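Local structure of SusD-like protein BACOVA_02651 (Bacteroides ovatus, 5E76) at residues F25-R30 against L238-V243; V243-W248 against D335-Q340; T253-L258 against M341-N346; C270-N275 against S320-G325. The protein binds xyloglucan at the cell surface and probably holds it there before transport into the periplasm for degradation. All coordinates share one frame; numbering follows the deposited sequence.

Interaction 1. Residues F25-R30 against L238-V243; sequences FDYNQR and LAMQWV. With BGC (beta-D-glucopyranose), chain B; XYS (alpha-D-xylopyranose), chain C.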
# COMPACT_ATOMS: atom_id res chain seq x y z
N PHE A 25 -4.22 9.71 -10.05
CA PHE A 25 -3.53 9.19 -11.22
C PHE A 25 -2.01 9.41 -11.23
O PHE A 25 -1.26 8.49 -11.53
CB PHE A 25 -4.13 9.78 -12.51
CG PHE A 25 -3.48 9.26 -13.77
CD1 PHE A 25 -3.93 8.08 -14.35
CD2 PHE A 25 -2.42 9.95 -14.36
CE1 PHE A 25 -3.34 7.58 -15.50
CE2 PHE A 25 -1.82 9.46 -15.51
CZ PHE A 25 -2.29 8.25 -16.08
N ASP A 26 -1.59 10.64 -10.93
CA ASP A 26 -0.17 10.99 -10.87
C ASP A 26 0.61 10.09 -9.87
O ASP A 26 1.71 9.58 -10.15
CB ASP A 26 -0.05 12.46 -10.48
CG ASP A 26 -0.59 13.43 -11.55
OD1 ASP A 26 -1.24 12.98 -12.53
OD2 ASP A 26 -0.35 14.67 -11.40
N TYR A 27 0.03 9.89 -8.69
CA TYR A 27 0.55 8.86 -7.75
C TYR A 27 0.56 7.44 -8.37
O TYR A 27 1.60 6.77 -8.43
CB TYR A 27 -0.30 8.86 -6.47
CG TYR A 27 0.11 7.83 -5.46
CD1 TYR A 27 1.43 7.69 -5.10
CD2 TYR A 27 -0.84 7.01 -4.83
CE1 TYR A 27 1.82 6.77 -4.18
CE2 TYR A 27 -0.46 6.08 -3.90
CZ TYR A 27 0.87 5.96 -3.58
OH TYR A 27 1.32 5.06 -2.67
N ASN A 28 -0.60 7.01 -8.85
CA ASN A 28 -0.78 5.59 -9.22
C ASN A 28 -0.05 5.25 -10.52
O ASN A 28 0.31 4.10 -10.74
CB ASN A 28 -2.26 5.23 -9.35
CG ASN A 28 -2.48 3.72 -9.46
OD1 ASN A 28 -2.44 3.01 -8.46
ND2 ASN A 28 -2.68 3.24 -10.66
N GLN A 29 0.19 6.28 -11.36
CA GLN A 29 0.82 6.10 -12.66
C GLN A 29 2.09 5.24 -12.60
O GLN A 29 2.37 4.47 -13.52
CB GLN A 29 1.14 7.47 -13.29
CG GLN A 29 1.98 7.34 -14.58
CD GLN A 29 2.26 8.66 -15.34
OE1 GLN A 29 1.96 9.77 -14.88
NE2 GLN A 29 2.85 8.51 -16.53
N ARG A 30 2.85 5.39 -11.52
CA ARG A 30 4.14 4.73 -11.40
C ARG A 30 4.71 4.75 -9.98
O ARG A 30 5.05 3.70 -9.44
CB ARG A 30 5.16 5.37 -12.34
CG ARG A 30 6.61 5.05 -11.95
CD ARG A 30 7.57 5.21 -13.12
NE ARG A 30 7.22 4.29 -14.19
CZ ARG A 30 7.49 4.49 -15.47
NH1 ARG A 30 8.12 5.58 -15.87
NH2 ARG A 30 7.11 3.59 -16.38
N LEU A 238 -12.03 -0.17 0.06
CA LEU A 238 -11.70 1.09 -0.59
C LEU A 238 -10.60 0.78 -1.57
O LEU A 238 -9.58 0.20 -1.21
CB LEU A 238 -11.26 2.19 0.40
CG LEU A 238 -11.27 3.65 -0.14
CD1 LEU A 238 -12.65 4.12 -0.52
CD2 LEU A 238 -10.62 4.68 0.82
N ALA A 239 -10.85 1.13 -2.83
CA ALA A 239 -9.95 0.87 -3.92
C ALA A 239 -10.04 2.00 -4.97
O ALA A 239 -11.07 2.68 -5.08
CB ALA A 239 -10.26 -0.44 -4.55
N MET A 240 -8.96 2.19 -5.73
CA MET A 240 -8.95 3.13 -6.85
C MET A 240 -9.69 2.47 -7.99
O MET A 240 -9.28 1.41 -8.45
CB MET A 240 -7.52 3.48 -7.26
CG MET A 240 -6.68 4.06 -6.09
SD MET A 240 -4.99 4.56 -6.50
CE MET A 240 -4.21 4.71 -4.90
N GLN A 241 -10.79 3.09 -8.43
CA GLN A 241 -11.68 2.51 -9.44
C GLN A 241 -11.24 2.81 -10.87
O GLN A 241 -11.73 3.77 -11.49
CB GLN A 241 -13.10 3.04 -9.22
CG GLN A 241 -13.72 2.70 -7.88
CD GLN A 241 -13.78 1.19 -7.62
OE1 GLN A 241 -14.25 0.43 -8.46
NE2 GLN A 241 -13.28 0.76 -6.47
N TRP A 242 -10.33 2.01 -11.41
CA TRP A 242 -9.77 2.34 -12.74
C TRP A 242 -10.68 1.88 -13.90
O TRP A 242 -11.34 0.82 -13.84
CB TRP A 242 -8.38 1.73 -12.88
CG TRP A 242 -7.46 2.23 -11.84
CD1 TRP A 242 -6.88 1.51 -10.82
CD2 TRP A 242 -7.01 3.57 -11.69
NE1 TRP A 242 -6.10 2.33 -10.05
CE2 TRP A 242 -6.16 3.60 -10.56
CE3 TRP A 242 -7.25 4.76 -12.40
CZ2 TRP A 242 -5.54 4.78 -10.13
CZ3 TRP A 242 -6.63 5.92 -11.96
CH2 TRP A 242 -5.79 5.92 -10.84
N VAL A 243 -10.71 2.69 -14.94
CA VAL A 243 -11.53 2.41 -16.12
C VAL A 243 -10.89 1.34 -17.00
O VAL A 243 -9.73 1.49 -17.41
CB VAL A 243 -11.75 3.68 -16.95
CG1 VAL A 243 -12.60 3.39 -18.17
CG2 VAL A 243 -12.41 4.74 -16.11
C2 BGC B . 6.74 5.68 -19.82
C3 BGC B . 8.06 5.20 -20.28
C4 BGC B . 7.88 4.27 -21.40
C5 BGC B . 7.20 4.96 -22.50
C6 BGC B . 7.16 4.09 -23.73
C1 BGC B . 6.01 6.42 -20.96
O2 BGC B . 6.93 6.53 -18.70
O3 BGC B . 8.77 4.58 -19.16
O4 BGC B . 9.18 3.80 -21.88
O5 BGC B . 5.86 5.36 -22.06
O6 BGC B . 5.95 4.31 -24.43
C1 XYS C . 10.75 3.82 -16.45
C2 XYS C . 11.39 5.18 -16.68
C3 XYS C . 12.90 5.05 -16.85
C4 XYS C . 13.50 4.20 -15.73
C5 XYS C . 12.73 2.90 -15.55
O2 XYS C . 10.83 5.78 -17.86
O3 XYS C . 13.50 6.35 -16.84
O4 XYS C . 14.87 3.90 -16.04
O5 XYS C . 11.35 3.19 -15.32
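Asn28 swings CG trans to its backbone N (chi1 -168°), while Trp242 has CG opposite its own carbonyl carbon (chi1 -59°); these settings send the amide and the indole toward each other from opposite directions. They meet obliquely, with planes about 30° apart, and Asn28 ND2 comes within 3.3 Å of Trp242 CZ2. The polar ends of this pair look elsewhere: Asn28 OD1 and Trp242 NE1 are both hydrogen-bonded to Thr347 OG1, so one hydroxyl fixes amide and indole together. Phe25 closes in at the rim of the same indole, its CA 4.0 Å from Trp242 CH2 and nearly in the ring plane. Met240, extended beyond CG, slides past Asn28 in the reverse sense, with SD 3.6 Å from Asn28 OD1. Its methyl end then reaches the edge of the Tyr27 ring, Met240 CE lying 4.1 Å from Tyr27 CD2, and Tyr27 OH is hydrogen-bonded to Tyr415 OH. On the ligand side, Arg30 NH1 makes a weak hydrogen bond of 3.2 Å to O2 of the chain B glucose, xylose C1 of chain C lies over one guanidinium face, and NH2 is salt-bridged to Asp257. The contact packs the first turn of helix 25-38 against the end of strand 236-240 and the loop that follows it; the strand pairs antiparallel with strand 347-351, while Tyr27 packs on helix 62-84 and Leu238 on helix 95-117.

Interaction 2. Residues V243-W248 against D335-Q340; sequences VPLGEW and DGKVKQ. With BGC (beta-D-glucopyranose), chain D; XYS (alpha-D-xylopyranose), chain E; BGC (beta-D-glucopyranose), chain F.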
# COMPACT_ATOMS: atom_id res chain seq x y z
N VAL A 243 -10.71 2.69 -14.94
CA VAL A 243 -11.53 2.41 -16.12
C VAL A 243 -10.89 1.34 -17.00
O VAL A 243 -9.73 1.49 -17.41
CB VAL A 243 -11.75 3.68 -16.95
CG1 VAL A 243 -12.60 3.39 -18.17
CG2 VAL A 243 -12.41 4.74 -16.11
N PRO A 244 -11.62 0.26 -17.30
CA PRO A 244 -11.04 -0.76 -18.18
C PRO A 244 -10.69 -0.20 -19.55
O PRO A 244 -11.56 0.38 -20.20
CB PRO A 244 -12.16 -1.81 -18.28
CG PRO A 244 -12.90 -1.68 -16.99
CD PRO A 244 -12.87 -0.19 -16.67
N LEU A 245 -9.45 -0.38 -19.98
CA LEU A 245 -8.94 0.28 -21.19
C LEU A 245 -9.28 1.77 -21.16
O LEU A 245 -9.62 2.37 -22.18
CB LEU A 245 -9.49 -0.38 -22.45
CG LEU A 245 -9.05 -1.84 -22.58
CD1 LEU A 245 -9.73 -2.46 -23.78
CD2 LEU A 245 -7.53 -1.99 -22.70
N GLY A 246 -9.17 2.38 -19.98
CA GLY A 246 -9.59 3.75 -19.79
C GLY A 246 -8.72 4.70 -20.56
O GLY A 246 -7.62 4.35 -20.99
N GLU A 247 -9.21 5.92 -20.75
CA GLU A 247 -8.39 6.93 -21.39
C GLU A 247 -7.37 7.37 -20.34
O GLU A 247 -7.49 7.02 -19.15
CB GLU A 247 -9.23 8.11 -21.90
CG GLU A 247 -8.39 9.25 -22.58
CD GLU A 247 -9.23 10.15 -23.51
OE1 GLU A 247 -10.11 9.61 -24.22
OE2 GLU A 247 -8.99 11.38 -23.55
N TRP A 248 -6.34 8.07 -20.79
CA TRP A 248 -5.34 8.62 -19.90
C TRP A 248 -6.01 9.40 -18.79
O TRP A 248 -7.10 9.95 -18.99
CB TRP A 248 -4.39 9.53 -20.67
CG TRP A 248 -3.05 9.71 -20.02
CD1 TRP A 248 -2.58 10.82 -19.38
CD2 TRP A 248 -2.00 8.74 -19.97
NE1 TRP A 248 -1.30 10.60 -18.93
CE2 TRP A 248 -0.92 9.33 -19.28
CE3 TRP A 248 -1.87 7.43 -20.44
CZ2 TRP A 248 0.28 8.66 -19.05
CZ3 TRP A 248 -0.68 6.76 -20.21
CH2 TRP A 248 0.39 7.38 -19.53
N ASP A 335 -11.63 -10.02 -20.25
CA ASP A 335 -12.61 -9.48 -21.22
C ASP A 335 -11.97 -8.51 -22.20
O ASP A 335 -12.59 -7.54 -22.62
CB ASP A 335 -13.80 -8.81 -20.49
CG ASP A 335 -14.71 -9.80 -19.81
OD1 ASP A 335 -14.92 -10.92 -20.34
OD2 ASP A 335 -15.25 -9.46 -18.73
N GLY A 336 -10.73 -8.82 -22.59
CA GLY A 336 -9.95 -8.02 -23.51
C GLY A 336 -9.39 -6.70 -22.98
O GLY A 336 -8.80 -5.94 -23.73
N LYS A 337 -9.56 -6.44 -21.69
CA LYS A 337 -9.17 -5.15 -21.11
C LYS A 337 -7.70 -5.06 -20.63
O LYS A 337 -7.43 -4.55 -19.54
CB LYS A 337 -10.09 -4.81 -19.94
CG LYS A 337 -11.58 -5.03 -20.24
CD LYS A 337 -12.08 -4.02 -21.27
CE LYS A 337 -13.53 -4.26 -21.65
NZ LYS A 337 -14.37 -4.48 -20.43
N VAL A 338 -6.77 -5.54 -21.45
CA VAL A 338 -5.34 -5.49 -21.14
C VAL A 338 -4.54 -4.96 -22.32
O VAL A 338 -4.36 -5.65 -23.32
CB VAL A 338 -4.79 -6.88 -20.76
CG1 VAL A 338 -3.27 -6.85 -20.58
CG2 VAL A 338 -5.47 -7.38 -19.49
N LYS A 339 -4.06 -3.73 -22.22
CA LYS A 339 -3.07 -3.22 -23.17
C LYS A 339 -1.95 -2.50 -22.40
O LYS A 339 -2.09 -2.25 -21.20
CB LYS A 339 -3.71 -2.30 -24.21
CG LYS A 339 -2.69 -1.73 -25.26
CD LYS A 339 -1.87 -2.85 -25.96
CE LYS A 339 -0.49 -2.38 -26.39
NZ LYS A 339 0.50 -3.50 -26.59
N GLN A 340 -0.84 -2.21 -23.07
CA GLN A 340 0.31 -1.61 -22.40
C GLN A 340 -0.11 -0.38 -21.60
O GLN A 340 -0.97 0.39 -22.04
CB GLN A 340 1.41 -1.24 -23.40
CG GLN A 340 1.27 0.09 -24.12
CD GLN A 340 2.59 0.54 -24.69
OE1 GLN A 340 3.39 -0.28 -25.14
NE2 GLN A 340 2.84 1.87 -24.67
C2 BGC D . -1.51 12.89 -22.22
C3 BGC D . -0.20 12.33 -22.60
C4 BGC D . -0.29 10.90 -22.85
C5 BGC D . -1.28 10.67 -23.93
C6 BGC D . -1.45 9.21 -24.24
C1 BGC D . -2.62 12.66 -23.28
O1 BGC D . -3.77 12.99 -22.79
O2 BGC D . -1.35 14.29 -22.00
O3 BGC D . 0.77 12.60 -21.53
O4 BGC D . 1.05 10.43 -23.23
O5 BGC D . -2.62 11.16 -23.61
O6 BGC D . -2.69 9.03 -24.89
C1 XYS E . 5.44 4.18 -25.81
C2 XYS E . 5.77 2.91 -26.53
C3 XYS E . 7.17 3.11 -27.15
C4 XYS E . 7.11 4.31 -28.12
C5 XYS E . 6.65 5.52 -27.28
O2 XYS E . 5.94 1.91 -25.56
O3 XYS E . 7.43 1.99 -27.96
O4 XYS E . 8.42 4.60 -28.52
O5 XYS E . 5.37 5.18 -26.72
C2 BGC F . 2.54 8.52 -23.25
C3 BGC F . 3.29 7.49 -22.51
C4 BGC F . 4.27 7.99 -21.55
C5 BGC F . 3.73 9.06 -20.69
C6 BGC F . 4.83 9.65 -19.83
C1 BGC F . 1.99 9.66 -22.37
O2 BGC F . 1.44 7.86 -23.86
O3 BGC F . 3.99 6.66 -23.50
O4 BGC F . 4.66 6.82 -20.75
O5 BGC F . 3.15 10.15 -21.49
O6 BGC F . 4.29 10.68 -19.03
O HOH W 1 -7.81 -1.96 -18.75
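Leu245 and Lys337 cross at about a right angle, and this crossing lies at the middle of the contact. The branched end of Leu245 drops onto the backbone of 335-340: CG is 3.6 Å from Lys337 CA, and CD1 lies equally close to Gly336 O, while CD2 rests near the following peptide, by Val338 N. Leu245 gets there with CG opposite its carbonyl carbon (chi1 -63°). Lys337 bends at chi2 and again at chi4, laying its methylene chain along Pro244, with CD 3.7 Å from Pro244 CB. Polar linkage comes through one water, which accepts from Leu245 N at 2.6 Å and donates to Lys337 O at 2.7 Å; Lys337 is itself the centre of an inverse gamma turn.

The far ends of both loops turn to the glycan. One face of Trp248 receives two successive glucose units: C4 of chain D stands 3.9 Å above the ring centre, and C1 of chain F is displaced toward the rim, a CH-pi platform for the backbone sugars. With alanine in place of Trp248, both glucose units would probably lose the surface they lie on, and the Phe25 ring its edge-to-face partner. Gln340 NE2 donates to O2 of the chain E xylose at 3.2 Å (150°), while its OE1 is held by Asn269 ND2.

The chemistry therefore divides in two: aliphatic carbon and a bridging water join the loops at the surface, whereas aromatic stacking and an amide read the xyloglucan main chain and its xylose branch.

Interaction 3. Residues T253-L258 against M341-N346; sequences TLLSDL and MNSPLN
The flat groups where Thr253 meets Met341 are peptide units and not rings, and their carbonyls are used reciprocally. Thr253 CA makes a CA-H...O contact with Met341 O at 3.3 Å (150° at the hydrogen), and Met341 CA makes the matching one with Thr253 O at 3.4 Å. The same Met341 O also has Thr253 CG2 close by, so the threonine addresses that carbonyl with both its alpha carbon and its methyl group. The pair goes with a close approach of the backbones, 3.8 Å between the CA atoms of Thr253 and Met341.

One conventional hydrogen bond reinforces it: Met341 N donates to Ser256 OG at 3.1 Å and 152°. That hydroxyl is also bonded to Asn269 O, which places Ser256 between two loops. Further along, Leu255 lays CD1 against Ser343 CB at 3.7 Å, and CD2 beside Asn342 O. The Met341 chain kinks at chi3 (70°), turning its methyl back so that CE lies 3.9 Å from Thr253 CB. Thr253 OG1 points to another partner, Gln29 O on helix 25-38, and Asn342 ND2 to Gly246 O.

Met341 belongs to the glycan pocket, its side chain about 3 Å from a bound glucose at the nearest atoms. Its position is probably set largely through its main chain: N is held by the Ser256 hydroxyl, while O and CA make weak CA-H...O contacts with Thr253, and the thioether, which has no donor, touches Thr253 through its methyl CE with the sugar close by.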
# COMPACT_ATOMS: atom_id res chain seq x y z
N THR A 253 -2.03 2.46 -15.19
CA THR A 253 -0.91 2.36 -16.12
C THR A 253 0.22 1.44 -15.66
O THR A 253 1.27 1.36 -16.31
CB THR A 253 -0.33 3.75 -16.37
OG1 THR A 253 -0.19 4.40 -15.11
CG2 THR A 253 -1.28 4.56 -17.22
N LEU A 254 -0.01 0.71 -14.57
CA LEU A 254 1.06 -0.04 -13.92
C LEU A 254 1.43 -1.34 -14.64
O LEU A 254 2.49 -1.91 -14.38
CB LEU A 254 0.69 -0.34 -12.45
CG LEU A 254 0.65 0.90 -11.51
CD1 LEU A 254 0.19 0.51 -10.11
CD2 LEU A 254 2.01 1.59 -11.45
N LEU A 255 0.57 -1.79 -15.55
CA LEU A 255 0.74 -3.08 -16.22
C LEU A 255 2.16 -3.39 -16.75
O LEU A 255 2.72 -4.45 -16.45
CB LEU A 255 -0.24 -3.15 -17.38
CG LEU A 255 -0.42 -4.50 -18.05
CD1 LEU A 255 -1.33 -5.34 -17.18
CD2 LEU A 255 -0.97 -4.30 -19.42
N SER A 256 2.71 -2.48 -17.54
CA SER A 256 3.97 -2.72 -18.27
C SER A 256 5.17 -2.61 -17.35
O SER A 256 6.24 -3.15 -17.65
CB SER A 256 4.14 -1.74 -19.45
OG SER A 256 3.09 -1.83 -20.40
N ASP A 257 4.98 -1.85 -16.27
CA ASP A 257 5.96 -1.74 -15.19
C ASP A 257 6.01 -3.01 -14.30
O ASP A 257 7.06 -3.31 -13.71
CB ASP A 257 5.67 -0.53 -14.27
CG ASP A 257 5.90 0.83 -14.94
OD1 ASP A 257 6.36 0.90 -16.10
OD2 ASP A 257 5.62 1.84 -14.26
N LEU A 258 4.88 -3.70 -14.15
CA LEU A 258 4.85 -4.87 -13.26
C LEU A 258 5.28 -6.13 -14.00
O LEU A 258 6.04 -6.91 -13.45
CB LEU A 258 3.46 -5.09 -12.63
CG LEU A 258 2.99 -3.97 -11.70
CD1 LEU A 258 1.54 -4.12 -11.33
CD2 LEU A 258 3.84 -3.89 -10.42
N MET A 341 0.47 -0.24 -20.41
CA MET A 341 0.10 0.83 -19.50
C MET A 341 -1.43 0.96 -19.34
O MET A 341 -1.96 2.07 -19.24
CB MET A 341 0.68 2.16 -19.97
CG MET A 341 2.20 2.20 -20.12
SD MET A 341 2.81 3.90 -20.45
CE MET A 341 2.50 4.65 -18.86
N ASN A 342 -2.11 -0.19 -19.34
CA ASN A 342 -3.57 -0.22 -19.13
C ASN A 342 -3.99 -1.55 -18.54
O ASN A 342 -4.38 -2.52 -19.23
CB ASN A 342 -4.31 0.09 -20.44
CG ASN A 342 -5.65 0.80 -20.20
OD1 ASN A 342 -6.43 0.42 -19.33
ND2 ASN A 342 -5.91 1.83 -20.98
N SER A 343 -3.89 -1.60 -17.22
CA SER A 343 -4.32 -2.73 -16.44
C SER A 343 -5.76 -2.48 -16.00
O SER A 343 -6.15 -1.35 -15.76
CB SER A 343 -3.43 -2.95 -15.23
OG SER A 343 -4.01 -3.90 -14.33
N PRO A 344 -6.55 -3.55 -15.92
CA PRO A 344 -7.95 -3.43 -15.55
C PRO A 344 -8.19 -3.65 -14.04
O PRO A 344 -9.34 -3.54 -13.60
CB PRO A 344 -8.59 -4.53 -16.37
CG PRO A 344 -7.54 -5.62 -16.35
CD PRO A 344 -6.20 -4.94 -16.26
N LEU A 345 -7.14 -3.94 -13.28
CA LEU A 345 -7.28 -4.16 -11.84
C LEU A 345 -7.46 -2.84 -11.10
O LEU A 345 -6.82 -1.86 -11.43
CB LEU A 345 -6.05 -4.87 -11.29
CG LEU A 345 -5.66 -6.16 -12.00
CD1 LEU A 345 -4.28 -6.63 -11.58
CD2 LEU A 345 -6.73 -7.23 -11.75
N ASN A 346 -8.32 -2.84 -10.09
CA ASN A 346 -8.34 -1.73 -9.15
C ASN A 346 -7.04 -1.69 -8.36
O ASN A 346 -6.39 -2.73 -8.21
CB ASN A 346 -9.50 -1.84 -8.17
CG ASN A 346 -10.84 -1.51 -8.80
OD1 ASN A 346 -10.93 -0.74 -9.75
ND2 ASN A 346 -11.89 -2.12 -8.27

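Interaction 4. Residues C270-N275 against S320-G325; sequences CWSSYN and SPIKKG. With BGC (beta-D-glucopyranose), chain G; BGC (beta-D-glucopyranose), chain H.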
# COMPACT_ATOMS: atom_id res chain seq x y z
N CYS A 270 5.62 -4.92 -22.38
CA CYS A 270 5.98 -4.73 -20.97
C CYS A 270 7.49 -4.82 -20.86
O CYS A 270 8.17 -5.16 -21.84
CB CYS A 270 5.29 -5.76 -20.07
SG CYS A 270 5.61 -7.49 -20.50
N TRP A 271 8.01 -4.52 -19.66
CA TRP A 271 9.45 -4.39 -19.50
C TRP A 271 9.96 -4.53 -18.08
O TRP A 271 11.14 -4.31 -17.84
CB TRP A 271 9.89 -3.01 -20.04
CG TRP A 271 9.05 -1.93 -19.46
CD1 TRP A 271 9.06 -1.50 -18.17
CD2 TRP A 271 8.07 -1.15 -20.15
NE1 TRP A 271 8.13 -0.51 -18.00
CE2 TRP A 271 7.51 -0.26 -19.20
CE3 TRP A 271 7.60 -1.10 -21.47
CZ2 TRP A 271 6.52 0.66 -19.54
CZ3 TRP A 271 6.61 -0.20 -21.80
CH2 TRP A 271 6.08 0.67 -20.84
N SER A 272 9.10 -4.85 -17.13
CA SER A 272 9.54 -5.01 -15.73
C SER A 272 10.77 -5.90 -15.56
O SER A 272 10.85 -6.98 -16.12
CB SER A 272 8.43 -5.60 -14.85
OG SER A 272 8.71 -5.30 -13.48
N SER A 273 11.73 -5.41 -14.80
CA SER A 273 12.90 -6.20 -14.44
C SER A 273 12.93 -6.41 -12.93
O SER A 273 13.96 -6.77 -12.35
CB SER A 273 14.14 -5.47 -14.91
OG SER A 273 14.03 -4.12 -14.49
N TYR A 274 11.78 -6.15 -12.31
CA TYR A 274 11.63 -6.35 -10.87
C TYR A 274 11.66 -7.82 -10.52
O TYR A 274 11.09 -8.65 -11.25
CB TYR A 274 10.31 -5.76 -10.39
CG TYR A 274 10.31 -4.27 -10.19
CD1 TYR A 274 11.38 -3.63 -9.57
CD2 TYR A 274 9.24 -3.50 -10.59
CE1 TYR A 274 11.39 -2.27 -9.36
CE2 TYR A 274 9.23 -2.13 -10.38
CZ TYR A 274 10.30 -1.53 -9.76
OH TYR A 274 10.29 -0.17 -9.57
N ASN A 275 12.34 -8.15 -9.42
CA ASN A 275 12.24 -9.48 -8.82
C ASN A 275 12.03 -9.43 -7.32
O ASN A 275 12.67 -8.65 -6.60
CB ASN A 275 13.49 -10.30 -9.15
CG ASN A 275 13.53 -10.69 -10.60
OD1 ASN A 275 12.83 -11.62 -11.03
ND2 ASN A 275 14.31 -9.93 -11.39
N SER A 320 12.23 -14.20 -9.74
CA SER A 320 11.08 -13.96 -8.86
C SER A 320 10.21 -12.81 -9.33
O SER A 320 9.78 -11.98 -8.53
CB SER A 320 11.58 -13.72 -7.43
OG SER A 320 12.73 -12.91 -7.44
N PRO A 321 9.91 -12.77 -10.63
CA PRO A 321 9.09 -11.68 -11.17
C PRO A 321 7.72 -11.57 -10.54
O PRO A 321 7.17 -12.54 -10.03
CB PRO A 321 8.96 -12.03 -12.67
CG PRO A 321 9.27 -13.51 -12.76
CD PRO A 321 10.24 -13.79 -11.64
N ILE A 322 7.16 -10.38 -10.62
CA ILE A 322 5.88 -10.05 -10.02
C ILE A 322 4.68 -10.77 -10.63
O ILE A 322 4.46 -10.68 -11.83
CB ILE A 322 5.61 -8.54 -10.14
CG1 ILE A 322 6.70 -7.73 -9.43
CG2 ILE A 322 4.23 -8.21 -9.59
CD1 ILE A 322 6.77 -6.23 -9.83
N LYS A 323 3.86 -11.44 -9.81
CA LYS A 323 2.59 -11.96 -10.29
C LYS A 323 1.47 -11.00 -9.97
O LYS A 323 0.52 -10.85 -10.74
CB LYS A 323 2.27 -13.35 -9.67
CG LYS A 323 0.80 -13.80 -9.80
CD LYS A 323 0.41 -14.03 -11.24
CE LYS A 323 -1.10 -14.15 -11.43
NZ LYS A 323 -1.93 -12.94 -11.25
N LYS A 324 1.55 -10.37 -8.81
CA LYS A 324 0.43 -9.55 -8.36
C LYS A 324 0.46 -8.20 -9.09
O LYS A 324 1.48 -7.51 -9.12
CB LYS A 324 0.44 -9.37 -6.83
CG LYS A 324 -0.85 -8.78 -6.29
CD LYS A 324 -0.74 -8.40 -4.82
CE LYS A 324 -0.64 -9.63 -3.94
NZ LYS A 324 -0.59 -9.29 -2.52
N GLY A 325 -0.66 -7.87 -9.72
CA GLY A 325 -0.74 -6.71 -10.59
C GLY A 325 -0.47 -7.06 -12.05
O GLY A 325 -0.43 -6.18 -12.92
C2 BGC G . 13.48 -1.69 -18.49
C3 BGC G . 14.82 -1.83 -17.87
C4 BGC G . 15.85 -1.88 -18.89
C5 BGC G . 15.86 -0.68 -19.74
C6 BGC G . 16.88 -0.89 -20.84
C1 BGC G . 13.43 -0.35 -19.26
O2 BGC G . 12.46 -1.74 -17.50
O3 BGC G . 14.85 -3.04 -17.03
O4 BGC G . 17.18 -1.99 -18.29
O5 BGC G . 14.53 -0.44 -20.32
O6 BGC G . 16.52 -0.17 -22.01
C2 BGC H . 10.83 2.21 -22.35
C3 BGC H . 11.55 0.94 -21.90
C4 BGC H . 12.05 1.08 -20.47
C5 BGC H . 10.96 1.59 -19.55
C6 BGC H . 11.49 1.80 -18.13
C1 BGC H . 9.80 2.65 -21.31
O2 BGC H . 10.17 1.97 -23.60
O3 BGC H . 12.65 0.68 -22.78
O4 BGC H . 12.52 -0.19 -20.00
O5 BGC H . 10.45 2.83 -20.05
O6 BGC H . 10.78 2.88 -17.50
O HOH W 2 8.67 -8.51 -12.58
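The two loops come nearest at Asn275 and Pro321, whose CA atoms are 4.5 Å apart, and Asn275 CA makes a CA-H...O contact with Ser320 O. Across this junction Asn275 OD1 accepts from Ser320 N at 2.9 Å and 159°, the donor tilted 30° from the amide carbonyl plane. Ser320 OG sits 3.2 Å from Asn275 CB and is hydrogen-bonded to Gly276 O. Deeper in, Tyr274 and Ile322 run side by side in the same direction, with Ile322 CD1 3.6 Å from Tyr274 CB and oblique to the ring. A water accepts a hydrogen bond from Ile322 N at 3.1 Å and lies 2.8 Å from Tyr274 O, filling the backbone link that the loops do not make directly.

In this SusD family protein the 270-275 loop forms part of the glycan platform. C5 of the chain H glucose stands over one face of Trp271, offset toward the rim, while NE1 is bonded to Asp257 OD1. An alanine replacing Trp271 is likely to leave that glucose without the indole beneath it and Asp257 OD1 without its indole N-H. Ser273 takes its OG between the backbone N and the carbonyl carbon (chi1 48°), where it shares a 2.9 Å hydrogen bond with O3 of the chain G glucose; Ser45 OG is a second partner of the same hydroxyl.

Overall arrangement
Interactions 1, 3 and 4 are buried, whereas interaction 2 lies at the surface, its centre about 22 Å from that of the chain. Chemistry follows place: interaction 1 packs a helix against a strand end and the loop after it through side chains, interactions 3 and 4 rely on main-chain atoms gripped by serine or asparagine, and interaction 2 joins loops with aliphatic carbon and water. Asp257 of interaction 3 reaches Arg30 of interaction 1, and a backbone hydrogen bond between Ser256 and Trp271 ties interaction 3 to interaction 4. Interactions 1 and 2 share Val243, and segments 335-340 and 341-346 follow directly on one loop. Every one contributes at least one residue to the glycan pocket.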